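PDB 2FML: MutT/nudix family protein from Enterococcus faecalis, which is of unknown function but, with a Nudix domain joined to an NrtR-like winged helix, may bind nucleotide-like ligands and probably belongs to the NrtR-type regulators. Local coordinates for residues Asn195-Val198 and Asp199-His203; Arg221-Phe224 and Ala225-Gly229; Lys11-Tyr14 and Glu15-Ser19; Glu86-Val89 and Leu90-Thr93; Asp116-Arg120 and Gly121-Thr125. All blocks are in the same frame, centred on the assembly; numbering follows the deposited sequence.

Interaction 1 (Asn195-Val198 and Asp199-His203); sequences NRVV and DKMEH
Arg196 leaves the helix with CG opposite the backbone N (chi1 173°); a bend at chi2 (76°) then lays its CD beside the ammonium end of Lys200, one turn on, and a further bend at chi3 turns the guanidinium. Lys200 bends too, and the two chains run side by side in the same direction, Arg196 CD lying 3.4 Å from Lys200 NZ. Their like charges are thus close, and a water bridges the two groups and may ease the approach: it accepts a firm bond from Lys200 NZ at 2.6 Å and a weak one from Arg196 NH1. Arg196 NH1 also donates to the backbone O of Leu109, which ties this flank to the Nudix sheet. A different face carries the apolar contact. Selenomethionine Met201 places CG between its own N and carbonyl carbon (chi1 65°), and the rest of the chain runs extended, crossing Val197 at about a right angle with SE 4.2 Å from Val197 CG1. Both residues continue onto Phe227 of the helix 217-228. Val197 O takes two donors, Met201 N at 2.8 Å, nearly in line with the carbonyl, and Lys200 N at 3.1 Å, well above its plane. A carbonyl shared by i+3 and i+4 donors is often seen in the last turn of a helix, and the pattern is consistent with that in helix 186-200, packed between the Nudix sheet and the winged-helix region.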
loop_
_atom_site.group_PDB
_atom_site.type_symbol
_atom_site.label_atom_id
_atom_site.label_comp_id
_atom_site.label_asym_id
_atom_site.label_seq_id
_atom_site.Cartn_x
_atom_site.Cartn_y
_atom_site.Cartn_z
ATOM N N ASN A 195 12.491 -4.852 4.339
ATOM C CA ASN A 195 12.822 -3.425 4.487
ATOM C C ASN A 195 11.675 -2.650 5.197
ATOM O O ASN A 195 11.931 -1.691 5.922
ATOM C CB ASN A 195 13.136 -2.835 3.093
ATOM C CG ASN A 195 14.505 -3.246 2.609
ATOM O OD1 ASN A 195 15.359 -3.572 3.434
ATOM N ND2 ASN A 195 14.739 -3.244 1.298
ATOM N N ARG A 196 10.425 -3.083 4.993
ATOM C CA ARG A 196 9.281 -2.432 5.626
ATOM C C ARG A 196 9.344 -2.592 7.139
ATOM O O ARG A 196 9.053 -1.646 7.870
ATOM C CB ARG A 196 7.929 -2.961 5.078
ATOM C CG ARG A 196 6.663 -2.423 5.834
ATOM C CD ARG A 196 6.358 -0.975 5.433
ATOM N NE ARG A 196 6.680 -0.762 3.997
ATOM C CZ ARG A 196 5.827 -0.806 2.991
ATOM N NH1 ARG A 196 4.531 -1.042 3.217
ATOM N NH2 ARG A 196 6.276 -0.591 1.751
ATOM N N VAL A 197 9.710 -3.783 7.594
ATOM C CA VAL A 197 9.921 -4.060 9.029
ATOM C C VAL A 197 11.087 -3.212 9.659
ATOM O O VAL A 197 10.885 -2.512 10.670
ATOM C CB VAL A 197 10.141 -5.591 9.290
ATOM C CG1 VAL A 197 10.450 -5.855 10.784
ATOM C CG2 VAL A 197 8.950 -6.438 8.772
ATOM N N VAL A 198 12.288 -3.282 9.062
ATOM C CA VAL A 198 13.402 -2.355 9.364
ATOM C C VAL A 198 12.985 -0.873 9.439
ATOM O O VAL A 198 13.375 -0.186 10.387
ATOM C CB VAL A 198 14.555 -2.469 8.335
ATOM C CG1 VAL A 198 15.628 -1.463 8.687
ATOM C CG2 VAL A 198 15.120 -3.905 8.286
ATOM N N ASP A 199 12.194 -0.400 8.451
ATOM C CA ASP A 199 11.660 0.991 8.427
ATOM C C ASP A 199 10.639 1.355 9.493
ATOM O O ASP A 199 10.465 2.546 9.802
ATOM C CB ASP A 199 11.021 1.356 7.074
ATOM C CG ASP A 199 12.029 1.392 5.934
ATOM O OD1 ASP A 199 13.249 1.378 6.233
ATOM O OD2 ASP A 199 11.607 1.410 4.744
ATOM N N LYS A 200 9.953 0.359 10.040
ATOM C CA LYS A 200 8.775 0.619 10.862
ATOM C C LYS A 200 9.032 0.300 12.319
ATOM O O LYS A 200 8.497 0.992 13.198
ATOM C CB LYS A 200 7.553 -0.158 10.319
ATOM C CG LYS A 200 6.317 0.673 10.173
ATOM C CD LYS A 200 5.635 0.396 8.847
ATOM C CE LYS A 200 4.942 1.667 8.344
ATOM N NZ LYS A 200 4.713 1.679 6.853
HETATM N N MSE A 201 9.879 -0.714 12.573
HETATM C CA MSE A 201 9.989 -1.309 13.910
HETATM C C MSE A 201 10.423 -0.367 15.040
HETATM O O MSE A 201 10.043 -0.583 16.183
HETATM C CB MSE A 201 10.845 -2.577 13.892
HETATM C CG MSE A 201 12.282 -2.349 13.526
HETATM SE SE MSE A 201 13.228 -4.051 13.304
HETATM C CE MSE A 201 15.124 -3.350 13.666
ATOM N N GLU A 202 11.172 0.683 14.700
ATOM C CA GLU A 202 11.713 1.631 15.692
ATOM C C GLU A 202 10.628 2.511 16.326
ATOM O O GLU A 202 10.760 2.916 17.486
ATOM C CB GLU A 202 12.825 2.516 15.096
ATOM C CG GLU A 202 13.847 3.012 16.148
ATOM C CD GLU A 202 14.657 4.280 15.765
ATOM O OE1 GLU A 202 14.925 5.125 16.671
ATOM O OE2 GLU A 202 15.035 4.439 14.580
ATOM N N HIS A 203 9.556 2.778 15.573
ATOM C CA HIS A 203 8.480 3.696 15.974
ATOM C C HIS A 203 7.091 3.037 15.878
ATOM O O HIS A 203 6.054 3.629 16.293
ATOM C CB HIS A 203 8.502 4.948 15.085
ATOM C CG HIS A 203 9.871 5.535 14.898
ATOM N ND1 HIS A 203 10.574 5.427 13.709
ATOM C CD2 HIS A 203 10.668 6.232 15.752
ATOM C CE1 HIS A 203 11.745 6.034 13.843
ATOM N NE2 HIS A 203 11.825 6.530 15.071
HETATM O O HOH W 1 2.763 0.636 5.430
#

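Interaction 2 (Arg221-Phe224 and Ala225-Gly229); sequences RKVF and AKFLG
Phe227 lies one turn beyond Val223 in a helix of the NrtR-like winged-helix domain, and their side chains run alongside each other. The apolar contacts are few: Val223 CG1 reaches the ring at Phe227 CE2 (4.1 Å), and Leu228 CD1 approaches Phe224 CB more distantly. Phe227 and Phe224 also meet rings outside the helix, Phe227 that of Phe194 and Phe224 that of Phe240, the latter edge-to-face. The polar contacts are the regular i to i+4 ladder, in which Ala225 N, Lys226 N, Phe227 N and Leu228 N bond to the carbonyls of Arg221, Lys222, Val223 and Phe224. Among charged groups, Arg221 NE bonds to Ile235 O, while Lys222 makes a cation-pi contact with Tyr232. Gly229 ends the helix with positive phi (82°), a backbone shape that favours glycine. Close packing of alkyl carbon on carbonyl accompanies the last turn: with CG turned beside its own backbone N (chi1 -72°), Leu228 rests that atom 3.2 Å from Phe224 O.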
loop_
_atom_site.group_PDB
_atom_site.type_symbol
_atom_site.label_atom_id
_atom_site.label_comp_id
_atom_site.label_asym_id
_atom_site.label_seq_id
_atom_site.Cartn_x
_atom_site.Cartn_y
_atom_site.Cartn_z
ATOM N N ARG A 221 15.332 -7.017 21.774
ATOM C CA ARG A 221 16.638 -6.725 21.170
ATOM C C ARG A 221 17.097 -7.786 20.135
ATOM O O ARG A 221 17.612 -7.414 19.079
ATOM C CB ARG A 221 17.698 -6.491 22.238
ATOM C CG ARG A 221 17.538 -5.153 22.957
ATOM C CD ARG A 221 18.203 -5.150 24.370
ATOM N NE ARG A 221 19.634 -5.344 24.235
ATOM C CZ ARG A 221 20.334 -6.305 24.824
ATOM N NH1 ARG A 221 19.750 -7.159 25.655
ATOM N NH2 ARG A 221 21.637 -6.397 24.588
ATOM N N LYS A 222 16.908 -9.078 20.440
ATOM C CA LYS A 222 17.334 -10.218 19.566
ATOM C C LYS A 222 16.566 -10.277 18.248
ATOM O O LYS A 222 17.117 -10.638 17.218
ATOM C CB LYS A 222 17.209 -11.556 20.316
ATOM C CG LYS A 222 18.223 -11.740 21.520
ATOM C CD LYS A 222 18.473 -13.230 21.828
ATOM C CE LYS A 222 19.362 -13.480 23.040
ATOM N NZ LYS A 222 19.643 -14.969 23.164
ATOM N N VAL A 223 15.283 -9.913 18.291
ATOM C CA VAL A 223 14.473 -9.776 17.106
ATOM C C VAL A 223 14.951 -8.567 16.287
ATOM O O VAL A 223 15.275 -8.707 15.112
ATOM C CB VAL A 223 12.990 -9.672 17.449
ATOM C CG1 VAL A 223 12.210 -9.263 16.208
ATOM C CG2 VAL A 223 12.497 -10.989 18.008
ATOM N N PHE A 224 15.018 -7.398 16.908
ATOM C CA PHE A 224 15.584 -6.234 16.268
ATOM C C PHE A 224 16.971 -6.465 15.630
ATOM O O PHE A 224 17.230 -5.978 14.542
ATOM C CB PHE A 224 15.680 -5.090 17.265
ATOM C CG PHE A 224 14.501 -4.173 17.246
ATOM C CD1 PHE A 224 13.209 -4.658 17.527
ATOM C CD2 PHE A 224 14.674 -2.806 16.950
ATOM C CE1 PHE A 224 12.105 -3.803 17.507
ATOM C CE2 PHE A 224 13.583 -1.940 16.942
ATOM C CZ PHE A 224 12.290 -2.444 17.225
ATOM N N ALA A 225 17.856 -7.205 16.295
ATOM C CA ALA A 225 19.188 -7.442 15.738
ATOM C C ALA A 225 19.138 -8.384 14.505
ATOM O O ALA A 225 19.937 -8.214 13.577
ATOM C CB ALA A 225 20.165 -7.941 16.811
ATOM N N LYS A 226 18.229 -9.369 14.508
ATOM C CA LYS A 226 18.036 -10.250 13.323
ATOM C C LYS A 226 17.623 -9.433 12.067
ATOM O O LYS A 226 18.061 -9.729 10.953
ATOM C CB LYS A 226 17.018 -11.419 13.541
ATOM C CG LYS A 226 17.416 -12.576 14.515
ATOM C CD LYS A 226 18.911 -12.734 14.747
ATOM C CE LYS A 226 19.592 -13.816 13.926
ATOM N NZ LYS A 226 20.955 -14.226 14.532
ATOM N N PHE A 227 16.778 -8.416 12.261
ATOM C CA PHE A 227 16.444 -7.485 11.165
ATOM C C PHE A 227 17.564 -6.485 10.823
ATOM O O PHE A 227 17.727 -6.115 9.651
ATOM C CB PHE A 227 15.114 -6.787 11.423
ATOM C CG PHE A 227 13.935 -7.684 11.219
ATOM C CD1 PHE A 227 13.476 -7.985 9.917
ATOM C CD2 PHE A 227 13.296 -8.247 12.304
ATOM C CE1 PHE A 227 12.387 -8.824 9.694
ATOM C CE2 PHE A 227 12.197 -9.053 12.114
ATOM C CZ PHE A 227 11.739 -9.377 10.809
ATOM N N LEU A 228 18.328 -6.082 11.838
ATOM C CA LEU A 228 19.435 -5.129 11.676
ATOM C C LEU A 228 20.653 -5.815 11.116
ATOM O O LEU A 228 21.422 -5.210 10.397
ATOM C CB LEU A 228 19.737 -4.400 13.005
ATOM C CG LEU A 228 18.633 -3.376 13.358
ATOM C CD1 LEU A 228 18.670 -2.876 14.794
ATOM C CD2 LEU A 228 18.595 -2.201 12.383
ATOM N N GLY A 229 20.802 -7.103 11.427
ATOM C CA GLY A 229 21.924 -7.910 10.953
ATOM C C GLY A 229 23.137 -7.689 11.827
ATOM O O GLY A 229 24.259 -7.821 11.380
#

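Interaction 3 (Lys11-Tyr14 and Glu15-Ser19); sequences KNYY and ERQAS
Tyr13 and Ala18 meet in the turn that joins the N-terminal helix 7-16 to helix 20-27, and here the contact is tight. Tyr13 O accepts both Ala18 N, 2.9 Å away and nearly in line with the carbonyl, and Gln17 N from above the carbonyl plane; the bond to Ala18 spans five residues, one more than a regular helical turn. Ala18 N also lies over one face of the Tyr13 ring. The Ala18 methyl rests against both tyrosines, 4.0 Å from Tyr13 CE1 and 3.9 Å from Tyr14 CD2, and Tyr14 stacks in turn on Trp26 of the next helix. Beyond the turn, Ser19 OG caps Glu22 N as the N-cap of helix 20-27. The other flank is looser and more exposed. There Arg16 runs extended past Asn12, CD lying 3.8 Å from Asn12 CB, and packs on Lys64 of the second subunit. Lys11, extended until a bend at chi4 (90°), makes a salt bridge in which its NZ meets the syn lone pair of Glu15 OE2 at 3.0 Å.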
loop_
_atom_site.group_PDB
_atom_site.type_symbol
_atom_site.label_atom_id
_atom_site.label_comp_id
_atom_site.label_asym_id
_atom_site.label_seq_id
_atom_site.Cartn_x
_atom_site.Cartn_y
_atom_site.Cartn_z
ATOM N N LYS A 11 -28.723 8.185 -21.565
ATOM C CA LYS A 11 -27.655 7.929 -20.597
ATOM C C LYS A 11 -27.508 9.096 -19.605
ATOM O O LYS A 11 -27.288 8.890 -18.409
ATOM C CB LYS A 11 -26.367 7.651 -21.368
ATOM C CG LYS A 11 -25.079 7.663 -20.615
ATOM C CD LYS A 11 -23.936 7.362 -21.564
ATOM C CE LYS A 11 -22.617 8.012 -21.128
ATOM N NZ LYS A 11 -21.762 7.169 -20.214
ATOM N N ASN A 12 -27.637 10.333 -20.028
ATOM C CA ASN A 12 -27.536 11.336 -18.968
ATOM C C ASN A 12 -28.813 11.561 -18.155
ATOM O O ASN A 12 -28.710 11.974 -17.022
ATOM C CB ASN A 12 -26.839 12.643 -19.378
ATOM C CG ASN A 12 -27.492 13.242 -20.512
ATOM O OD1 ASN A 12 -27.975 12.496 -21.349
ATOM N ND2 ASN A 12 -27.607 14.578 -20.550
ATOM N N TYR A 13 -29.982 11.228 -18.694
ATOM C CA TYR A 13 -31.176 11.155 -17.885
ATOM C C TYR A 13 -30.926 10.175 -16.690
ATOM O O TYR A 13 -31.247 10.472 -15.562
ATOM C CB TYR A 13 -32.418 10.733 -18.720
ATOM C CG TYR A 13 -33.518 10.416 -17.755
ATOM C CD1 TYR A 13 -33.690 9.115 -17.287
ATOM C CD2 TYR A 13 -34.322 11.434 -17.222
ATOM C CE1 TYR A 13 -34.631 8.843 -16.317
ATOM C CE2 TYR A 13 -35.292 11.152 -16.260
ATOM C CZ TYR A 13 -35.406 9.862 -15.811
ATOM O OH TYR A 13 -36.308 9.560 -14.848
ATOM N N TYR A 14 -30.367 8.998 -16.963
ATOM C CA TYR A 14 -30.095 7.993 -15.919
ATOM C C TYR A 14 -28.943 8.384 -14.954
ATOM O O TYR A 14 -29.080 8.172 -13.740
ATOM C CB TYR A 14 -29.911 6.590 -16.523
ATOM C CG TYR A 14 -31.283 5.962 -16.939
ATOM C CD1 TYR A 14 -31.727 5.934 -18.296
ATOM C CD2 TYR A 14 -32.148 5.476 -15.961
ATOM C CE1 TYR A 14 -32.994 5.389 -18.656
ATOM C CE2 TYR A 14 -33.411 4.928 -16.309
ATOM C CZ TYR A 14 -33.828 4.874 -17.634
ATOM O OH TYR A 14 -35.117 4.358 -17.839
ATOM N N GLU A 15 -27.837 8.927 -15.488
ATOM C CA GLU A 15 -26.717 9.489 -14.669
ATOM C C GLU A 15 -27.097 10.689 -13.790
ATOM O O GLU A 15 -26.761 10.762 -12.628
ATOM C CB GLU A 15 -25.511 9.800 -15.558
ATOM C CG GLU A 15 -25.129 8.546 -16.348
ATOM C CD GLU A 15 -23.976 8.748 -17.316
ATOM O OE1 GLU A 15 -23.635 9.909 -17.624
ATOM O OE2 GLU A 15 -23.429 7.731 -17.813
ATOM N N ARG A 16 -27.870 11.596 -14.364
ATOM C CA ARG A 16 -28.077 12.938 -13.831
ATOM C C ARG A 16 -29.468 13.302 -13.309
ATOM O O ARG A 16 -29.590 14.262 -12.547
ATOM C CB ARG A 16 -27.673 13.927 -14.914
ATOM C CG ARG A 16 -26.238 13.708 -15.286
ATOM C CD ARG A 16 -25.783 14.640 -16.322
ATOM N NE ARG A 16 -24.316 14.628 -16.387
ATOM C CZ ARG A 16 -23.594 15.041 -17.432
ATOM N NH1 ARG A 16 -22.269 15.018 -17.356
ATOM N NH2 ARG A 16 -24.189 15.466 -18.560
ATOM N N GLN A 17 -30.520 12.593 -13.735
ATOM C CA GLN A 17 -31.901 12.892 -13.272
ATOM C C GLN A 17 -32.485 11.782 -12.386
ATOM O O GLN A 17 -33.157 12.064 -11.366
ATOM C CB GLN A 17 -32.882 13.064 -14.455
ATOM C CG GLN A 17 -33.083 14.483 -15.013
ATOM C CD GLN A 17 -31.852 14.990 -15.766
ATOM O OE1 GLN A 17 -31.254 16.038 -15.407
ATOM N NE2 GLN A 17 -31.459 14.262 -16.818
ATOM N N ALA A 18 -32.265 10.533 -12.816
ATOM C CA ALA A 18 -32.838 9.346 -12.185
ATOM C C ALA A 18 -32.320 9.225 -10.766
ATOM O O ALA A 18 -31.290 9.802 -10.446
ATOM C CB ALA A 18 -32.473 8.058 -13.001
ATOM N N SER A 19 -32.990 8.435 -9.926
ATOM C CA SER A 19 -32.449 8.119 -8.611
ATOM C C SER A 19 -31.366 7.055 -8.816
ATOM O O SER A 19 -31.242 6.458 -9.886
ATOM C CB SER A 19 -33.520 7.519 -7.731
ATOM O OG SER A 19 -33.841 6.270 -8.281
#

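Interaction 4 (Glu86-Val89 and Leu90-Thr93); sequences EDSV and LRET
The Nudix box helix, residues 85-97 of the Nudix domain, contains this contact, in which Thr93 turns back on Val89 one turn earlier. Its hydroxyl, set beside its own backbone N (chi1 -59°), donates from Thr93 OG1 to Val89 O at 2.6 Å. The same carbonyl accepts Thr93 N at 3.0 Å, and the two donors arrive from opposite faces of its plane. Two bonds thus hold Val89 O, and the buried Thr93 OG1 finds a partner within the helix itself. Val89 meanwhile turns its side chain away from the following turn, onto Val42, Met44 and Tyr128, and so seats the helix on the strands of the domain.

On another side of the helix, Arg91 extends from its backbone before bending at chi3 (92°), which brings its guanidinium over Ser88: one face lies above Ser88 O, and NH1 stands 3.6 Å from Ser88 OG. Arg91 NH1 forms a salt bridge with Glu83 and NH2 one with Glu95. In Nudix hydrolases such an arginine commonly orients the glutamates of the box, and the pairing here is consistent with that role. Glu92 N makes a nearly straight bond to Ser88 O (2.8 Å, 171° at the hydrogen). At the start of the segment the backbone bond from Leu90 N is weak, and it is Leu90 CG that nestles close, 3.2 Å from Glu86 O.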
loop_
_atom_site.group_PDB
_atom_site.type_symbol
_atom_site.label_atom_id
_atom_site.label_comp_id
_atom_site.label_asym_id
_atom_site.label_seq_id
_atom_site.Cartn_x
_atom_site.Cartn_y
_atom_site.Cartn_z
ATOM N N GLU A 86 -8.048 -8.658 1.162
ATOM C CA GLU A 86 -7.941 -9.131 2.535
ATOM C C GLU A 86 -8.575 -10.559 2.763
ATOM O O GLU A 86 -7.915 -11.479 3.273
ATOM C CB GLU A 86 -8.616 -8.134 3.497
ATOM C CG GLU A 86 -7.874 -6.865 3.726
ATOM C CD GLU A 86 -8.200 -5.759 2.687
ATOM O OE1 GLU A 86 -8.980 -5.990 1.725
ATOM O OE2 GLU A 86 -7.669 -4.627 2.861
ATOM N N ASP A 87 -9.838 -10.722 2.403
ATOM C CA ASP A 87 -10.549 -12.012 2.457
ATOM C C ASP A 87 -9.775 -13.077 1.657
ATOM O O ASP A 87 -9.571 -14.215 2.103
ATOM C CB ASP A 87 -11.890 -11.846 1.738
ATOM C CG ASP A 87 -12.906 -11.072 2.542
ATOM O OD1 ASP A 87 -12.704 -10.893 3.772
ATOM O OD2 ASP A 87 -13.949 -10.685 1.929
ATOM N N SER A 88 -9.365 -12.674 0.461
ATOM C CA SER A 88 -8.762 -13.589 -0.487
ATOM C C SER A 88 -7.382 -14.110 0.045
ATOM O O SER A 88 -7.054 -15.329 -0.045
ATOM C CB SER A 88 -8.660 -12.875 -1.871
ATOM O OG SER A 88 -8.149 -13.757 -2.867
ATOM N N VAL A 89 -6.580 -13.209 0.603
ATOM C CA VAL A 89 -5.224 -13.620 1.046
ATOM C C VAL A 89 -5.290 -14.573 2.241
ATOM O O VAL A 89 -4.481 -15.503 2.350
ATOM C CB VAL A 89 -4.234 -12.426 1.271
ATOM C CG1 VAL A 89 -4.515 -11.673 2.606
ATOM C CG2 VAL A 89 -2.782 -12.940 1.165
ATOM N N LEU A 90 -6.277 -14.360 3.108
ATOM C CA LEU A 90 -6.536 -15.262 4.198
ATOM C C LEU A 90 -7.038 -16.642 3.791
ATOM O O LEU A 90 -6.647 -17.618 4.394
ATOM C CB LEU A 90 -7.526 -14.648 5.213
ATOM C CG LEU A 90 -7.342 -13.265 5.875
ATOM C CD1 LEU A 90 -8.563 -13.039 6.826
ATOM C CD2 LEU A 90 -6.056 -13.156 6.570
ATOM N N ARG A 91 -7.929 -16.691 2.802
ATOM C CA ARG A 91 -8.435 -17.935 2.188
ATOM C C ARG A 91 -7.310 -18.713 1.447
ATOM O O ARG A 91 -7.171 -19.928 1.632
ATOM C CB ARG A 91 -9.510 -17.545 1.185
ATOM C CG ARG A 91 -10.510 -18.607 0.743
ATOM C CD ARG A 91 -11.095 -18.136 -0.548
ATOM N NE ARG A 91 -10.258 -18.715 -1.553
ATOM C CZ ARG A 91 -9.704 -18.147 -2.598
ATOM N NH1 ARG A 91 -9.848 -16.878 -2.936
ATOM N NH2 ARG A 91 -8.974 -18.928 -3.324
ATOM N N GLU A 92 -6.524 -18.022 0.629
ATOM C CA GLU A 92 -5.376 -18.628 -0.095
ATOM C C GLU A 92 -4.271 -19.147 0.789
ATOM O O GLU A 92 -3.699 -20.191 0.510
ATOM C CB GLU A 92 -4.803 -17.681 -1.128
ATOM C CG GLU A 92 -5.735 -17.481 -2.313
ATOM C CD GLU A 92 -5.808 -18.700 -3.281
ATOM O OE1 GLU A 92 -4.931 -19.602 -3.262
ATOM O OE2 GLU A 92 -6.737 -18.720 -4.112
ATOM N N THR A 93 -4.009 -18.448 1.885
ATOM C CA THR A 93 -2.987 -18.869 2.835
ATOM C C THR A 93 -3.436 -20.138 3.549
ATOM O O THR A 93 -2.662 -21.088 3.670
ATOM C CB THR A 93 -2.660 -17.756 3.851
ATOM O OG1 THR A 93 -2.215 -16.613 3.131
ATOM C CG2 THR A 93 -1.609 -18.215 4.958
#

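Interaction 5 (Asp116-Arg120 and Gly121-Thr125); sequences DRDPR and GWVVT
Asp118 OD1 is gripped by Arg120 N at 3.0 Å and Arg120 NE at 2.8 Å, both from one face of the carboxylate, in an Asx turn that opens a type I beta turn leading into Nudix strand 123-131. Arg120 NH2 takes the syn lone pair of Asp118 OD2, completing a side-on, two-nitrogen salt bridge that fixes the carboxylate's rotation. The turn closes through a weak bond from Gly121 N to Asp118 O, while a water accepts from Asp118 N and may donate to Gly121 O. Gly121 adopts backbone angles that call for glycine. Within the same contact, Asp118 CB packs 3.6 Å from Val123 CB. Asp118 OD2 and Arg117 NH1 also hold a glycerol, probably from the crystallisation liquor, and Arg117 NE pairs with Asp185. The Arg117 chain bends at chi3 (-68°), turning its guanidinium toward the strand: NH1 reaches Val123 O (3.2 Å) close to the guanidinium plane yet well above that of the carbonyl, and Thr125 CG2 lies over one face, toward its rim, 3.5 Å from Arg117 NH2.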
loop_
_atom_site.group_PDB
_atom_site.type_symbol
_atom_site.label_atom_id
_atom_site.label_comp_id
_atom_site.label_asym_id
_atom_site.label_seq_id
_atom_site.Cartn_x
_atom_site.Cartn_y
_atom_site.Cartn_z
ATOM N N ASP A 116 5.030 -6.988 -16.950
ATOM C CA ASP A 116 5.470 -8.324 -17.304
ATOM C C ASP A 116 5.952 -9.168 -16.124
ATOM O O ASP A 116 6.760 -10.104 -16.345
ATOM C CB ASP A 116 6.627 -8.224 -18.318
ATOM C CG ASP A 116 7.791 -7.382 -17.763
ATOM O OD1 ASP A 116 7.670 -6.853 -16.603
ATOM O OD2 ASP A 116 8.800 -7.229 -18.476
ATOM N N ARG A 117 5.488 -8.864 -14.903
ATOM C CA ARG A 117 5.837 -9.666 -13.755
ATOM C C ARG A 117 5.309 -11.146 -13.806
ATOM O O ARG A 117 5.858 -11.996 -13.136
ATOM C CB ARG A 117 5.325 -8.985 -12.443
ATOM C CG ARG A 117 3.799 -8.794 -12.349
ATOM C CD ARG A 117 3.465 -8.140 -11.030
ATOM N NE ARG A 117 3.765 -9.099 -9.987
ATOM C CZ ARG A 117 3.040 -10.188 -9.734
ATOM N NH1 ARG A 117 1.918 -10.435 -10.427
ATOM N NH2 ARG A 117 3.463 -11.061 -8.829
ATOM N N ASP A 118 4.244 -11.429 -14.581
ATOM C CA ASP A 118 3.697 -12.808 -14.660
ATOM C C ASP A 118 3.689 -13.243 -16.120
ATOM O O ASP A 118 3.117 -12.556 -16.947
ATOM C CB ASP A 118 2.266 -12.819 -14.028
ATOM C CG ASP A 118 1.727 -14.218 -13.712
ATOM O OD1 ASP A 118 1.763 -15.128 -14.544
ATOM O OD2 ASP A 118 1.205 -14.411 -12.613
ATOM N N PRO A 119 4.305 -14.399 -16.467
ATOM C CA PRO A 119 4.218 -14.818 -17.909
ATOM C C PRO A 119 2.772 -15.124 -18.445
ATOM O O PRO A 119 2.594 -15.273 -19.672
ATOM C CB PRO A 119 5.078 -16.071 -17.969
ATOM C CG PRO A 119 5.029 -16.587 -16.663
ATOM C CD PRO A 119 5.006 -15.412 -15.671
ATOM N N ARG A 120 1.755 -15.194 -17.562
ATOM C CA ARG A 120 0.343 -15.390 -18.020
ATOM C C ARG A 120 -0.304 -14.159 -18.712
ATOM O O ARG A 120 -1.236 -14.306 -19.449
ATOM C CB ARG A 120 -0.549 -15.880 -16.866
ATOM C CG ARG A 120 -0.324 -17.377 -16.555
ATOM C CD ARG A 120 -0.882 -17.783 -15.191
ATOM N NE ARG A 120 -0.270 -17.054 -14.111
ATOM C CZ ARG A 120 -0.344 -17.421 -12.835
ATOM N NH1 ARG A 120 -1.032 -18.476 -12.520
ATOM N NH2 ARG A 120 0.219 -16.697 -11.891
ATOM N N GLY A 121 0.183 -12.948 -18.424
ATOM C CA GLY A 121 -0.194 -11.752 -19.149
ATOM C C GLY A 121 -0.232 -10.655 -18.140
ATOM O O GLY A 121 0.635 -10.554 -17.346
ATOM N N TRP A 122 -1.269 -9.845 -18.167
ATOM C CA TRP A 122 -1.504 -8.810 -17.173
ATOM C C TRP A 122 -2.067 -9.318 -15.828
ATOM O O TRP A 122 -3.260 -9.640 -15.687
ATOM C CB TRP A 122 -2.432 -7.786 -17.785
ATOM C CG TRP A 122 -2.409 -6.367 -17.082
ATOM C CD1 TRP A 122 -1.538 -5.889 -16.156
ATOM C CD2 TRP A 122 -3.366 -5.337 -17.334
ATOM N NE1 TRP A 122 -1.894 -4.589 -15.816
ATOM C CE2 TRP A 122 -2.997 -4.227 -16.550
ATOM C CE3 TRP A 122 -4.529 -5.261 -18.191
ATOM C CZ2 TRP A 122 -3.731 -3.039 -16.545
ATOM C CZ3 TRP A 122 -5.228 -4.043 -18.228
ATOM C CH2 TRP A 122 -4.831 -2.963 -17.393
ATOM N N VAL A 123 -1.173 -9.387 -14.857
ATOM C CA VAL A 123 -1.489 -9.913 -13.515
ATOM C C VAL A 123 -0.940 -8.958 -12.476
ATOM O O VAL A 123 0.251 -8.614 -12.486
ATOM C CB VAL A 123 -0.979 -11.372 -13.260
ATOM C CG1 VAL A 123 -1.477 -11.911 -11.889
ATOM C CG2 VAL A 123 -1.421 -12.335 -14.399
ATOM N N VAL A 124 -1.835 -8.488 -11.590
ATOM C CA VAL A 124 -1.439 -7.526 -10.533
ATOM C C VAL A 124 -1.656 -8.210 -9.175
ATOM O O VAL A 124 -2.661 -8.861 -8.932
ATOM C CB VAL A 124 -2.243 -6.156 -10.648
ATOM C CG1 VAL A 124 -1.895 -5.098 -9.475
ATOM C CG2 VAL A 124 -1.944 -5.531 -11.989
ATOM N N THR A 125 -0.683 -8.033 -8.290
ATOM C CA THR A 125 -0.759 -8.641 -7.018
ATOM C C THR A 125 -0.790 -7.618 -5.850
ATOM O O THR A 125 -0.133 -6.626 -5.869
ATOM C CB THR A 125 0.330 -9.708 -6.921
ATOM O OG1 THR A 125 -0.070 -10.711 -5.989
ATOM C CG2 THR A 125 1.709 -9.116 -6.472
HETATM O O HOH W 2 2.485 -9.503 -15.645
#

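In the fold
Interactions 1 and 2 lie where helix 186-200 meets helix 217-228 of the winged-helix region: the two touch directly, with Met201 CE 3.5 Å from Leu228 CG. Interaction 2 is the more buried and apolar, with phenylalanine rings that pack on neighbouring elements, whereas interaction 1 keeps a charged, hydrated flank. Interactions 4 and 5 share the Nudix domain, their nearest atoms about 8 Å apart, but one is a helix with an arginine among glutamates and the other a loop entering a strand, buried and held by arginine-aspartate pairing. Interaction 3 stands apart at the surface, its centre about 42 Å from that of the chain; like interaction 5 it has substantial contact with the second subunit.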